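PDB 3OQQ: putative lipoprotein from Bacteroides ovatus, which is of unknown function but binds calcium ions and, as a putative lipoprotein, is probably tethered to a membrane through a lipid. Local coordinates for residues A[127-132]-A[385-390]; A[150-155]-A[333-338]; A[172-177]-A[318-323]; A[204-209]-A[306-311]; A[287-292]-A[394-399]. All coordinates share one frame; numbering follows the deposited sequence.

Contact 1: A[127-132]-A[385-390]. With CA (calcium ion), chain C.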
# COMPACT_ATOMS: atom_id res chain seq x y z
N GLY A 127 -2.61 2.60 -2.48
CA GLY A 127 -3.61 1.73 -3.08
C GLY A 127 -4.56 1.19 -2.03
O GLY A 127 -4.48 1.55 -0.85
N VAL A 128 -5.46 0.33 -2.45
CA VAL A 128 -6.40 -0.33 -1.55
C VAL A 128 -6.23 -1.82 -1.75
O VAL A 128 -6.14 -2.29 -2.89
CB VAL A 128 -7.89 0.13 -1.66
CG1 VAL A 128 -8.53 -0.26 -3.00
CG2 VAL A 128 -8.71 -0.40 -0.47
N VAL A 129 -6.13 -2.54 -0.65
CA VAL A 129 -5.95 -3.98 -0.69
C VAL A 129 -7.28 -4.61 -0.33
O VAL A 129 -7.90 -4.23 0.67
CB VAL A 129 -4.80 -4.47 0.22
CG1 VAL A 129 -4.72 -5.99 0.19
CG2 VAL A 129 -3.48 -3.87 -0.22
N MSE A 130 -7.70 -5.57 -1.15
CA MSE A 130 -8.96 -6.27 -0.93
C MSE A 130 -8.72 -7.74 -0.89
O MSE A 130 -8.27 -8.30 -1.88
CB MSE A 130 -9.98 -5.91 -2.03
CG MSE A 130 -10.37 -4.46 -1.98
SE MSE A 130 -11.89 -4.13 -3.11
CE MSE A 130 -11.83 -2.21 -3.02
N PHE A 131 -9.09 -8.37 0.23
CA PHE A 131 -8.86 -9.80 0.42
C PHE A 131 -10.12 -10.59 0.61
O PHE A 131 -11.09 -10.09 1.17
CB PHE A 131 -7.99 -10.03 1.66
CG PHE A 131 -6.54 -10.13 1.38
CD1 PHE A 131 -6.00 -11.30 0.83
CD2 PHE A 131 -5.68 -9.08 1.68
CE1 PHE A 131 -4.63 -11.40 0.58
CE2 PHE A 131 -4.31 -9.17 1.39
CZ PHE A 131 -3.80 -10.33 0.86
N GLU A 132 -10.06 -11.86 0.18
CA GLU A 132 -11.00 -12.95 0.43
C GLU A 132 -10.40 -13.75 1.59
O GLU A 132 -9.18 -13.90 1.64
CB GLU A 132 -11.22 -13.81 -0.83
CG GLU A 132 -12.46 -13.39 -1.63
CD GLU A 132 -13.74 -13.43 -0.83
OE1 GLU A 132 -14.12 -14.54 -0.39
OE2 GLU A 132 -14.36 -12.36 -0.61
N GLY A 385 -6.71 -12.18 -3.25
CA GLY A 385 -6.45 -10.78 -2.96
C GLY A 385 -6.04 -9.96 -4.16
O GLY A 385 -5.33 -10.46 -5.05
N VAL A 386 -6.44 -8.68 -4.18
CA VAL A 386 -6.10 -7.73 -5.25
C VAL A 386 -5.64 -6.39 -4.64
O VAL A 386 -6.08 -6.01 -3.56
CB VAL A 386 -7.25 -7.53 -6.28
CG1 VAL A 386 -7.44 -8.78 -7.14
CG2 VAL A 386 -8.57 -7.14 -5.60
N LYS A 387 -4.73 -5.71 -5.33
CA LYS A 387 -4.20 -4.41 -4.91
C LYS A 387 -4.59 -3.42 -6.00
O LYS A 387 -4.21 -3.56 -7.17
CB LYS A 387 -2.69 -4.49 -4.70
CG LYS A 387 -2.09 -3.23 -4.10
CD LYS A 387 -0.64 -3.51 -3.73
CE LYS A 387 0.33 -3.30 -4.86
NZ LYS A 387 1.73 -3.53 -4.42
N LEU A 388 -5.40 -2.44 -5.59
CA LEU A 388 -6.07 -1.52 -6.51
C LEU A 388 -5.76 -0.05 -6.26
O LEU A 388 -5.35 0.30 -5.16
CB LEU A 388 -7.61 -1.76 -6.31
CG LEU A 388 -8.10 -3.22 -6.30
CD1 LEU A 388 -9.58 -3.30 -6.12
CD2 LEU A 388 -7.75 -3.96 -7.60
N PRO A 389 -6.09 0.86 -7.22
CA PRO A 389 -5.97 2.31 -6.94
C PRO A 389 -6.73 2.66 -5.67
O PRO A 389 -7.79 2.07 -5.39
CB PRO A 389 -6.56 2.95 -8.19
CG PRO A 389 -6.25 1.96 -9.27
CD PRO A 389 -6.59 0.66 -8.61
N VAL A 390 -6.18 3.56 -4.86
CA VAL A 390 -6.65 3.85 -3.49
C VAL A 390 -8.14 4.25 -3.43
O VAL A 390 -8.83 3.82 -2.50
CB VAL A 390 -5.74 4.86 -2.74
CG1 VAL A 390 -5.74 6.24 -3.39
CG2 VAL A 390 -6.10 4.92 -1.25
CA CA C . -15.81 -13.19 0.82
O HOH W 1 -17.53 -13.23 2.43
O HOH W 2 -15.72 -15.27 1.98
O HOH W 3 -17.32 -14.08 -0.85
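Gly385 sets its CA 3.9 Å from Phe131 CD1 at the start of an antiparallel beta ladder, in which the short strand 385-388 runs along the edge of strand 122-131. A CB on this glycine would run into Phe131 CE1, so the bare backbone is what lets the ring lie here. Val386 follows in a hydrogen-bonded pair with Met130, a selenomethionine: each backbone N donates to the other's O, and Met130 N to Val386 O measures 2.9 Å. On the same face Val386 CG2 rests against Met130 CB. Lys387 turns to the other face, where its CG passes 4.2 Å from Val129 CG2. The chain then bends at chi3 (86°), which places CE, and NZ is taken up by Gln333 OE1 and Thr330 OG1. Leu388 closes a second hydrogen-bonded pair, with Val128, and shares a face with Val128, Met130 and Val386. Its CD1 meets Met130 SE at 3.9 Å, the two side chains crossing at about a right angle. Pro389 brings its O to 3.4 Å from Val128 CG1, and Val390 lays CB 3.8 Å from Gly127 CA as the ladder ends. At the opposite end Glu132 leaves the strand for a calcium ion that Asp146 and Asp149 also bind; it chelates with both oxygens, OE1 at 2.5 Å and OE2 at 2.2 Å.

Contact 2: A[150-155]-A[333-338]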
# COMPACT_ATOMS: atom_id res chain seq x y z
N VAL A 150 -11.46 -8.31 4.04
CA VAL A 150 -10.55 -7.36 4.65
C VAL A 150 -10.28 -6.30 3.58
O VAL A 150 -9.87 -6.62 2.46
CB VAL A 150 -9.23 -7.87 5.29
CG1 VAL A 150 -8.51 -6.73 6.01
CG2 VAL A 150 -9.47 -9.02 6.27
N VAL A 151 -10.61 -5.06 3.89
CA VAL A 151 -10.40 -3.98 2.92
C VAL A 151 -9.57 -2.96 3.65
O VAL A 151 -9.98 -2.48 4.71
CB VAL A 151 -11.69 -3.39 2.31
CG1 VAL A 151 -11.40 -2.31 1.28
CG2 VAL A 151 -12.58 -4.47 1.71
N PHE A 152 -8.37 -2.71 3.15
CA PHE A 152 -7.54 -1.69 3.78
C PHE A 152 -6.80 -0.88 2.79
O PHE A 152 -6.32 -1.40 1.81
CB PHE A 152 -6.55 -2.29 4.80
CG PHE A 152 -5.50 -3.24 4.30
CD1 PHE A 152 -5.74 -4.62 4.25
CD2 PHE A 152 -4.21 -2.79 4.02
CE1 PHE A 152 -4.74 -5.51 3.89
CE2 PHE A 152 -3.21 -3.69 3.64
CZ PHE A 152 -3.48 -5.04 3.60
N GLU A 153 -6.68 0.40 3.08
CA GLU A 153 -5.90 1.34 2.27
C GLU A 153 -4.50 1.40 2.78
O GLU A 153 -4.26 1.32 3.98
CB GLU A 153 -6.50 2.75 2.31
CG GLU A 153 -7.99 2.79 2.10
CD GLU A 153 -8.61 4.17 1.98
OE1 GLU A 153 -7.97 5.15 2.45
OE2 GLU A 153 -9.72 4.27 1.40
N TYR A 154 -3.56 1.61 1.89
CA TYR A 154 -2.19 1.76 2.35
C TYR A 154 -1.58 2.95 1.70
O TYR A 154 -1.99 3.35 0.62
CB TYR A 154 -1.34 0.51 2.08
CG TYR A 154 -0.95 0.34 0.62
CD1 TYR A 154 0.21 0.92 0.11
CD2 TYR A 154 -1.76 -0.39 -0.25
CE1 TYR A 154 0.58 0.74 -1.21
CE2 TYR A 154 -1.39 -0.58 -1.58
CZ TYR A 154 -0.23 0.02 -2.06
OH TYR A 154 0.14 -0.14 -3.37
N ASP A 155 -0.52 3.45 2.32
CA ASP A 155 0.25 4.57 1.80
C ASP A 155 1.68 4.37 2.18
O ASP A 155 1.99 4.24 3.36
CB ASP A 155 -0.27 5.90 2.35
CG ASP A 155 0.26 7.09 1.57
OD1 ASP A 155 1.46 7.41 1.71
OD2 ASP A 155 -0.53 7.68 0.81
N GLN A 333 5.93 -5.47 -1.94
CA GLN A 333 4.89 -5.12 -0.99
C GLN A 333 4.04 -6.35 -0.79
O GLN A 333 3.04 -6.53 -1.47
CB GLN A 333 4.09 -3.91 -1.46
CG GLN A 333 4.94 -2.75 -1.98
CD GLN A 333 4.08 -1.68 -2.59
OE1 GLN A 333 2.89 -1.87 -2.87
NE2 GLN A 333 4.67 -0.52 -2.83
N ASN A 334 4.50 -7.25 0.07
CA ASN A 334 3.84 -8.51 0.27
C ASN A 334 2.75 -8.40 1.35
O ASN A 334 2.96 -8.77 2.50
CB ASN A 334 4.86 -9.63 0.57
CG ASN A 334 4.22 -11.00 0.67
OD1 ASN A 334 3.03 -11.15 0.45
ND2 ASN A 334 4.98 -12.00 1.01
N PHE A 335 1.58 -7.90 0.94
CA PHE A 335 0.41 -7.74 1.80
C PHE A 335 -0.22 -9.09 2.14
O PHE A 335 -0.15 -10.03 1.35
CB PHE A 335 -0.63 -6.84 1.11
CG PHE A 335 -0.15 -5.42 0.96
CD1 PHE A 335 -0.03 -4.59 2.07
CD2 PHE A 335 0.19 -4.91 -0.28
CE1 PHE A 335 0.45 -3.28 1.93
CE2 PHE A 335 0.62 -3.58 -0.42
CZ PHE A 335 0.77 -2.79 0.69
N PHE A 336 -0.84 -9.17 3.32
CA PHE A 336 -1.47 -10.41 3.77
C PHE A 336 -2.49 -10.13 4.85
O PHE A 336 -2.50 -9.05 5.45
CB PHE A 336 -0.42 -11.45 4.30
CG PHE A 336 0.37 -11.07 5.55
CD1 PHE A 336 1.58 -10.38 5.44
CD2 PHE A 336 -0.07 -11.43 6.81
CE1 PHE A 336 2.32 -10.05 6.58
CE2 PHE A 336 0.67 -11.10 7.95
CZ PHE A 336 1.85 -10.40 7.83
N ILE A 337 -3.32 -11.15 5.12
CA ILE A 337 -4.26 -11.17 6.21
C ILE A 337 -4.12 -12.50 6.98
O ILE A 337 -3.60 -13.49 6.45
CB ILE A 337 -5.73 -10.91 5.80
CG1 ILE A 337 -6.29 -12.01 4.81
CG2 ILE A 337 -5.89 -9.47 5.28
CD1 ILE A 337 -7.70 -12.23 4.88
N LYS A 338 -4.58 -12.49 8.24
CA LYS A 338 -4.72 -13.69 9.04
C LYS A 338 -6.16 -13.83 9.48
O LYS A 338 -6.87 -12.83 9.67
CB LYS A 338 -3.79 -13.74 10.26
CG LYS A 338 -2.33 -13.86 9.95
CD LYS A 338 -1.64 -14.56 11.12
CE LYS A 338 -0.50 -13.77 11.65
NZ LYS A 338 0.20 -14.53 12.72
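Phe335 sets its ring against both Tyr154 and Phe152, and this aromatic cluster carries the contact. Phe335 CZ stands over the centre of one face of Tyr154, 3.6 Å from Tyr154 CG, with the two rings tilted 40° against each other. The same ring meets Phe152 through CD1, which comes in at the edge of Phe152, near the ring plane and 3.7 Å from Phe152 CE2. Those planes stand 67° apart. Phe152 CG lies between its backbone N and carbonyl carbon (chi1 63°), on the side where Phe335 lies.

The aliphatic part is a tip-to-tip meeting: Ile337 CG2 nestles against Val150 CB at 3.7 Å, with Val150 CG1 and CG2 close by. All of this is side-chain packing between two antiparallel sheets laid face to face, as in a beta sandwich; the axes of segments 150-155 and 333-338 come no closer than 9.2 Å. Leu180, Leu193 and Val195 add to the same buried layer.

Polar groups occur at one end. Tyr154 OH lies 3.3 Å from Gln333 OE1, but each has other partners. The hydroxyl bonds to Asn125 OD1, Gln333 OE1 accepts from Lys387 NZ, and Gln333 NE2 donates to Leu326 O and Asn125 OD1.

Contact 3: A[172-177]-A[318-323]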
# COMPACT_ATOMS: atom_id res chain seq x y z
N GLY A 172 24.03 10.28 4.34
CA GLY A 172 22.72 10.50 4.94
C GLY A 172 21.98 9.21 5.25
O GLY A 172 22.59 8.22 5.68
N LYS A 173 20.66 9.20 5.00
CA LYS A 173 19.83 8.01 5.25
C LYS A 173 18.51 8.08 4.50
O LYS A 173 18.20 9.10 3.89
CB LYS A 173 19.58 7.79 6.76
CG LYS A 173 18.83 8.91 7.48
CD LYS A 173 19.19 8.90 8.95
CE LYS A 173 18.38 9.89 9.73
NZ LYS A 173 18.58 9.72 11.20
N GLU A 174 17.76 6.97 4.54
CA GLU A 174 16.42 6.84 3.97
C GLU A 174 15.46 6.65 5.10
O GLU A 174 15.82 6.13 6.17
CB GLU A 174 16.31 5.64 3.01
CG GLU A 174 17.17 5.69 1.77
CD GLU A 174 18.66 5.62 2.01
OE1 GLU A 174 19.13 4.65 2.65
OE2 GLU A 174 19.36 6.56 1.58
N GLU A 175 14.23 7.04 4.86
CA GLU A 175 13.12 6.88 5.77
C GLU A 175 12.00 6.28 5.00
O GLU A 175 11.87 6.52 3.80
CB GLU A 175 12.69 8.21 6.36
CG GLU A 175 13.32 8.50 7.70
CD GLU A 175 12.69 9.70 8.37
OE1 GLU A 175 11.45 9.86 8.29
OE2 GLU A 175 13.45 10.48 9.00
N LEU A 176 11.20 5.51 5.68
CA LEU A 176 10.01 4.88 5.14
C LEU A 176 8.88 5.23 6.06
O LEU A 176 9.01 5.07 7.27
CB LEU A 176 10.21 3.35 5.05
CG LEU A 176 9.11 2.56 4.38
CD1 LEU A 176 9.69 1.54 3.50
CD2 LEU A 176 8.19 1.88 5.40
N LEU A 177 7.80 5.77 5.50
CA LEU A 177 6.58 6.03 6.23
C LEU A 177 5.46 5.20 5.60
O LEU A 177 5.12 5.41 4.42
CB LEU A 177 6.22 7.53 6.27
CG LEU A 177 5.01 7.92 7.14
CD1 LEU A 177 5.35 7.77 8.63
CD2 LEU A 177 4.61 9.38 6.88
N ALA A 318 23.16 -1.22 -1.64
CA ALA A 318 22.19 -2.28 -1.38
C ALA A 318 21.05 -1.77 -0.49
O ALA A 318 19.90 -2.15 -0.72
CB ALA A 318 22.86 -3.47 -0.73
N GLN A 319 21.38 -0.92 0.51
CA GLN A 319 20.43 -0.34 1.46
C GLN A 319 19.46 0.63 0.76
O GLN A 319 18.25 0.55 0.96
CB GLN A 319 21.19 0.40 2.57
CG GLN A 319 20.28 1.01 3.64
CD GLN A 319 21.03 1.76 4.70
OE1 GLN A 319 22.11 2.31 4.46
NE2 GLN A 319 20.46 1.85 5.89
N LEU A 320 20.03 1.56 -0.03
CA LEU A 320 19.28 2.57 -0.76
C LEU A 320 18.35 1.88 -1.78
O LEU A 320 17.19 2.29 -1.93
CB LEU A 320 20.25 3.56 -1.43
CG LEU A 320 19.67 4.65 -2.35
CD1 LEU A 320 18.69 5.60 -1.60
CD2 LEU A 320 20.79 5.46 -3.01
N ALA A 321 18.85 0.81 -2.42
CA ALA A 321 18.07 0.03 -3.37
C ALA A 321 16.92 -0.70 -2.65
O ALA A 321 15.81 -0.74 -3.17
CB ALA A 321 18.97 -0.97 -4.09
N ALA A 322 17.17 -1.23 -1.43
CA ALA A 322 16.16 -1.93 -0.61
C ALA A 322 14.98 -0.99 -0.25
O ALA A 322 13.83 -1.41 -0.34
CB ALA A 322 16.79 -2.47 0.65
N PHE A 323 15.27 0.28 0.15
CA PHE A 323 14.22 1.26 0.44
C PHE A 323 13.49 1.65 -0.84
O PHE A 323 12.27 1.73 -0.84
CB PHE A 323 14.79 2.53 1.12
CG PHE A 323 14.98 2.38 2.60
CD1 PHE A 323 13.94 2.67 3.48
CD2 PHE A 323 16.20 1.97 3.12
CE1 PHE A 323 14.12 2.54 4.86
CE2 PHE A 323 16.38 1.84 4.51
CZ PHE A 323 15.33 2.10 5.36
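Glu174 leans its CB onto the ring of Phe323, joining strand 173-184 to helix 314-328, which packs alongside it. The helix runs in nearly the same direction as the strand, 21° away from it, with axes of the two segments 9.1 Å apart. That CB makes a CH-pi contact: it stands 3.7 Å from the centroid of the Phe323 ring, over the face and a little toward the rim beside CG. The next carbon, CG, reaches Leu320 CD1 at 3.7 Å. Here the side chain bends (chi2 66°), and CD stays against the same methyl instead of running straight on. Both oxygens meet the helix: OE1 passes 3.9 Å from Gln319 CG, a plain packing distance, and OE2 touches Leu320 CD1 at 3.4 Å. The charge of the buried carboxylate is met by Arg316, whose NH2 forms a salt bridge with OE2, and His162 NE2 bonds to the same oxygen; together they probably help keep the group ionised. Gln319 turns its own amide NE2 to the backbone oxygens of Tyr204 and Lys308. Two residues along the strand, Leu176 approaches the Phe323 ring at its edge, near the plane, with CB 4.0 Å from CE1.

Contact 4: A[204-209]-A[306-311]; sequences YVDRIT and IGKEGL
Tyr204 meets Leu311 at the edge of its ring, where CD1 lies 4.1 Å from Leu311 CD2, though the leucine is poorly ordered. The other flat group, the guanidinium of Arg207, has Asp206 CG at its edge and in its plane, with a weak salt bridge from NE to Asp206 OD1, while NH1 donates to Leu229 O. Here the strands form a classic beta bulge: Asp206 and Arg207 both face Ile306. Ile306 O takes two donors, Asp206 N at 2.7 Å, nearly along the C=O axis, and Arg207 N at 3.2 Å on a lone pair. Ile306 N to Arg207 O completes this hydrogen-bonded pair, and Ile306 CD1 packs on Arg207 CB. Lys308 N donates to Tyr204 O from above the carbonyl plane, 56° out of it. Its NZ makes a weak bond to Val205 O and a second link through a water, and lies 4.5 Å from Asp206 OD1, beyond a salt bridge. An alanine here would probably leave that water without its ammonium donor and take from Asp206 one of its two nearby positive charges. Two waters donate to Asp206 OD2, each at 2.6 Å; one also donates to Gly307 O, the other accepts from Glu309 N.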
# COMPACT_ATOMS: atom_id res chain seq x y z
N TYR A 204 19.49 -2.69 7.58
CA TYR A 204 19.19 -1.42 6.93
C TYR A 204 18.33 -0.50 7.79
O TYR A 204 18.16 0.67 7.43
CB TYR A 204 18.46 -1.65 5.59
CG TYR A 204 19.17 -2.56 4.59
CD1 TYR A 204 20.56 -2.57 4.49
CD2 TYR A 204 18.44 -3.38 3.74
CE1 TYR A 204 21.20 -3.38 3.56
CE2 TYR A 204 19.08 -4.20 2.81
CZ TYR A 204 20.46 -4.19 2.72
OH TYR A 204 21.08 -4.99 1.80
N VAL A 205 17.72 -1.02 8.87
CA VAL A 205 16.77 -0.27 9.70
C VAL A 205 17.36 -0.02 11.08
O VAL A 205 17.64 -0.96 11.81
CB VAL A 205 15.41 -1.02 9.78
CG1 VAL A 205 14.43 -0.26 10.66
CG2 VAL A 205 14.83 -1.25 8.38
N ASP A 206 17.49 1.25 11.43
CA ASP A 206 18.06 1.69 12.71
C ASP A 206 16.96 1.79 13.76
O ASP A 206 17.04 1.12 14.78
CB ASP A 206 18.78 3.05 12.51
CG ASP A 206 19.41 3.70 13.74
OD1 ASP A 206 19.42 3.07 14.82
OD2 ASP A 206 19.89 4.85 13.62
N ARG A 207 15.93 2.62 13.49
CA ARG A 207 14.82 2.90 14.40
C ARG A 207 13.49 2.59 13.81
O ARG A 207 13.27 2.75 12.60
CB ARG A 207 14.78 4.40 14.82
CG ARG A 207 16.07 5.03 15.34
CD ARG A 207 16.45 4.42 16.66
NE ARG A 207 17.75 4.88 17.15
CZ ARG A 207 17.92 5.57 18.27
NH1 ARG A 207 16.88 5.91 19.02
NH2 ARG A 207 19.14 5.94 18.65
N ILE A 208 12.56 2.24 14.71
CA ILE A 208 11.15 2.01 14.38
C ILE A 208 10.30 2.96 15.22
O ILE A 208 10.46 3.00 16.45
CB ILE A 208 10.74 0.53 14.67
CG1 ILE A 208 11.51 -0.49 13.80
CG2 ILE A 208 9.21 0.33 14.58
CD1 ILE A 208 11.48 -1.88 14.34
N THR A 209 9.34 3.65 14.58
CA THR A 209 8.32 4.41 15.28
C THR A 209 7.02 3.74 14.87
O THR A 209 6.79 3.58 13.68
CB THR A 209 8.39 5.91 15.02
OG1 THR A 209 9.54 6.42 15.68
CG2 THR A 209 7.14 6.66 15.52
N ILE A 306 13.50 4.27 10.15
CA ILE A 306 14.63 5.16 9.88
C ILE A 306 15.83 4.29 9.56
O ILE A 306 16.23 3.43 10.37
CB ILE A 306 14.88 6.16 11.05
CG1 ILE A 306 13.62 7.01 11.33
CG2 ILE A 306 16.06 7.11 10.75
CD1 ILE A 306 12.91 6.67 12.65
N GLY A 307 16.36 4.49 8.35
CA GLY A 307 17.50 3.73 7.87
C GLY A 307 18.78 4.00 8.63
O GLY A 307 18.98 5.11 9.14
N LYS A 308 19.67 2.98 8.70
CA LYS A 308 20.98 3.06 9.35
C LYS A 308 21.82 4.13 8.67
O LYS A 308 21.84 4.23 7.43
CB LYS A 308 21.72 1.71 9.27
CG LYS A 308 21.32 0.68 10.30
CD LYS A 308 22.33 0.58 11.43
CE LYS A 308 22.16 -0.69 12.23
NZ LYS A 308 20.86 -0.75 12.96
N GLU A 309 22.47 4.94 9.47
CA GLU A 309 23.35 6.00 8.97
C GLU A 309 24.77 5.43 8.96
O GLU A 309 25.05 4.48 9.69
CB GLU A 309 23.22 7.21 9.90
CG GLU A 309 23.31 8.57 9.24
CD GLU A 309 23.16 9.68 10.26
OE1 GLU A 309 22.00 10.02 10.60
OE2 GLU A 309 24.19 10.16 10.77
N GLY A 310 25.63 5.99 8.12
CA GLY A 310 27.04 5.60 8.04
C GLY A 310 27.38 4.24 7.44
O GLY A 310 28.51 3.77 7.60
N LEU A 311 26.42 3.61 6.73
CA LEU A 311 26.67 2.35 6.01
C LEU A 311 27.46 2.73 4.75
O LEU A 311 27.25 3.84 4.23
CB LEU A 311 25.34 1.63 5.69
CG LEU A 311 25.33 0.10 5.87
CD1 LEU A 311 25.54 -0.31 7.34
CD2 LEU A 311 24.04 -0.49 5.37
O HOH W 4 19.28 -2.90 12.82
O HOH W 5 22.12 4.80 12.32
O HOH W 6 19.70 6.37 11.52

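Contact 5: A[287-292]-A[394-399]; sequences VTQGKV and HAYERV. With CA (calcium ion), chain B; ACT (acetate ion), chain F.
Gln289 holds OE1 over one face of Tyr396, offset toward the rim, with amide and ring planes 26° apart, while an acetate ion, probably from the crystallisation liquor, sits at the ring's edge. Gln289 CB is 3.6 Å from Tyr396 CE1. Tyr396 OH donates to the acetate O at 2.7 Å. An alanine here would probably leave the acetate without its donor and open a gap beside Gln289. Tyr396 also begins a type II beta turn that ends at Val399, and the loop 287-292 is joined to this turn by a backbone bond, Glu397 N to Val287 O at 2.8 Å. Val287 and Glu397 then run side by side, with Val287 CG2 3.6 Å from Glu397 OE1. The glutamate bends at chi2 (50°), which places CD so that both oxygens grip a calcium ion, OE1 at 2.4 Å and OE2 at 2.5 Å; Asp146, Asn148, Asp149 and Gly186 bind the same ion. A water bridges Thr288 OG1 and Arg398 NH2, and Thr288 OG1 also bonds to Asp283 O.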
# COMPACT_ATOMS: atom_id res chain seq x y z
N VAL A 287 -19.76 -3.07 5.61
CA VAL A 287 -20.09 -3.88 4.41
C VAL A 287 -21.62 -4.12 4.20
O VAL A 287 -22.05 -4.58 3.13
CB VAL A 287 -19.32 -5.26 4.40
CG1 VAL A 287 -17.82 -5.06 4.36
CG2 VAL A 287 -19.74 -6.19 5.55
N THR A 288 -22.43 -3.88 5.22
CA THR A 288 -23.85 -4.21 5.09
C THR A 288 -24.67 -2.93 4.93
O THR A 288 -24.60 -2.03 5.77
CB THR A 288 -24.34 -5.08 6.30
OG1 THR A 288 -23.55 -6.29 6.40
CG2 THR A 288 -25.81 -5.45 6.19
N GLN A 289 -25.47 -2.87 3.83
CA GLN A 289 -26.31 -1.72 3.56
C GLN A 289 -27.27 -1.47 4.73
O GLN A 289 -27.95 -2.41 5.18
CB GLN A 289 -27.06 -1.87 2.24
CG GLN A 289 -27.77 -0.57 1.86
CD GLN A 289 -28.34 -0.61 0.48
OE1 GLN A 289 -28.07 -1.50 -0.32
NE2 GLN A 289 -29.14 0.39 0.18
N GLY A 290 -27.30 -0.22 5.19
CA GLY A 290 -28.12 0.21 6.33
C GLY A 290 -27.36 0.11 7.63
O GLY A 290 -27.84 0.59 8.66
N LYS A 291 -26.15 -0.53 7.61
CA LYS A 291 -25.34 -0.71 8.82
C LYS A 291 -23.98 0.00 8.70
O LYS A 291 -23.23 0.05 9.69
CB LYS A 291 -25.14 -2.22 9.14
CG LYS A 291 -26.42 -3.07 9.11
CD LYS A 291 -27.40 -2.64 10.19
CE LYS A 291 -28.66 -3.46 10.21
NZ LYS A 291 -29.48 -3.12 11.40
N VAL A 292 -23.65 0.56 7.52
CA VAL A 292 -22.37 1.25 7.33
C VAL A 292 -22.38 2.55 8.18
O VAL A 292 -23.36 3.29 8.17
CB VAL A 292 -22.07 1.53 5.84
CG1 VAL A 292 -20.73 2.24 5.66
CG2 VAL A 292 -22.11 0.24 5.02
N HIS A 394 -15.19 -0.78 -2.23
CA HIS A 394 -15.42 -2.21 -2.04
C HIS A 394 -16.92 -2.53 -2.21
O HIS A 394 -17.78 -1.64 -2.13
CB HIS A 394 -14.88 -2.70 -0.68
CG HIS A 394 -15.54 -2.05 0.50
ND1 HIS A 394 -15.22 -0.77 0.88
CD2 HIS A 394 -16.53 -2.52 1.30
CE1 HIS A 394 -15.99 -0.50 1.93
NE2 HIS A 394 -16.78 -1.53 2.24
N ALA A 395 -17.22 -3.81 -2.42
CA ALA A 395 -18.58 -4.31 -2.61
C ALA A 395 -19.33 -4.47 -1.31
O ALA A 395 -18.73 -4.77 -0.26
CB ALA A 395 -18.52 -5.67 -3.29
N TYR A 396 -20.67 -4.38 -1.40
CA TYR A 396 -21.58 -4.70 -0.29
C TYR A 396 -21.46 -6.19 -0.01
O TYR A 396 -21.08 -6.94 -0.91
CB TYR A 396 -23.05 -4.34 -0.65
CG TYR A 396 -23.39 -2.89 -0.47
CD1 TYR A 396 -23.52 -2.33 0.79
CD2 TYR A 396 -23.66 -2.08 -1.57
CE1 TYR A 396 -23.82 -0.98 0.96
CE2 TYR A 396 -24.00 -0.74 -1.42
CZ TYR A 396 -24.06 -0.19 -0.15
OH TYR A 396 -24.38 1.13 0.02
N GLU A 397 -21.72 -6.62 1.23
CA GLU A 397 -21.61 -8.02 1.63
C GLU A 397 -22.40 -8.94 0.71
O GLU A 397 -23.56 -8.66 0.39
CB GLU A 397 -22.05 -8.21 3.09
CG GLU A 397 -21.56 -9.53 3.71
CD GLU A 397 -20.10 -9.90 3.59
OE1 GLU A 397 -19.25 -9.00 3.38
OE2 GLU A 397 -19.78 -11.10 3.75
N ARG A 398 -21.74 -10.05 0.28
CA ARG A 398 -22.26 -11.12 -0.59
C ARG A 398 -22.60 -10.63 -2.02
O ARG A 398 -23.18 -11.39 -2.79
CB ARG A 398 -23.47 -11.83 0.04
CG ARG A 398 -23.08 -12.81 1.16
CD ARG A 398 -24.31 -13.40 1.86
NE ARG A 398 -25.17 -12.35 2.42
CZ ARG A 398 -25.03 -11.82 3.63
NH1 ARG A 398 -24.08 -12.26 4.46
NH2 ARG A 398 -25.84 -10.86 4.04
N VAL A 399 -22.19 -9.42 -2.39
CA VAL A 399 -22.36 -8.95 -3.77
C VAL A 399 -21.14 -9.47 -4.57
O VAL A 399 -20.01 -9.13 -4.20
CB VAL A 399 -22.54 -7.41 -3.90
CG1 VAL A 399 -22.42 -6.96 -5.35
CG2 VAL A 399 -23.87 -6.95 -3.30
CA CA B . -17.55 -10.57 2.69
C ACT F . -25.89 2.55 -2.74
O ACT F . -24.69 2.34 -2.39
OXT ACT F . -26.24 3.54 -3.45
CH3 ACT F . -26.95 1.58 -2.29
O HOH W 7 -24.74 -8.70 6.15
O HOH W 1 -17.53 -13.23 2.43

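Contacts 1 and 2 form one continuous block, their centres about 7 Å apart: strands 122-131 and 150-161 are neighbours, with Val129 N 2.7 Å from Phe152 O. Contact 5 lies about 17 Å from contact 1, centre to centre, and touches it where Met130 CE meets His394 CA at 3.7 Å. Their two calcium sites are linked more directly, since one water binds both ions and Asp146 and Asp149 serve both. Contacts 3 and 4 make a second group, centres about 8 Å apart, joined where Glu174 O lies 2.8 Å from Gly307 N. Contacts 4 and 5, with centres about 42 Å apart, lie on opposite sides of the chain's centre.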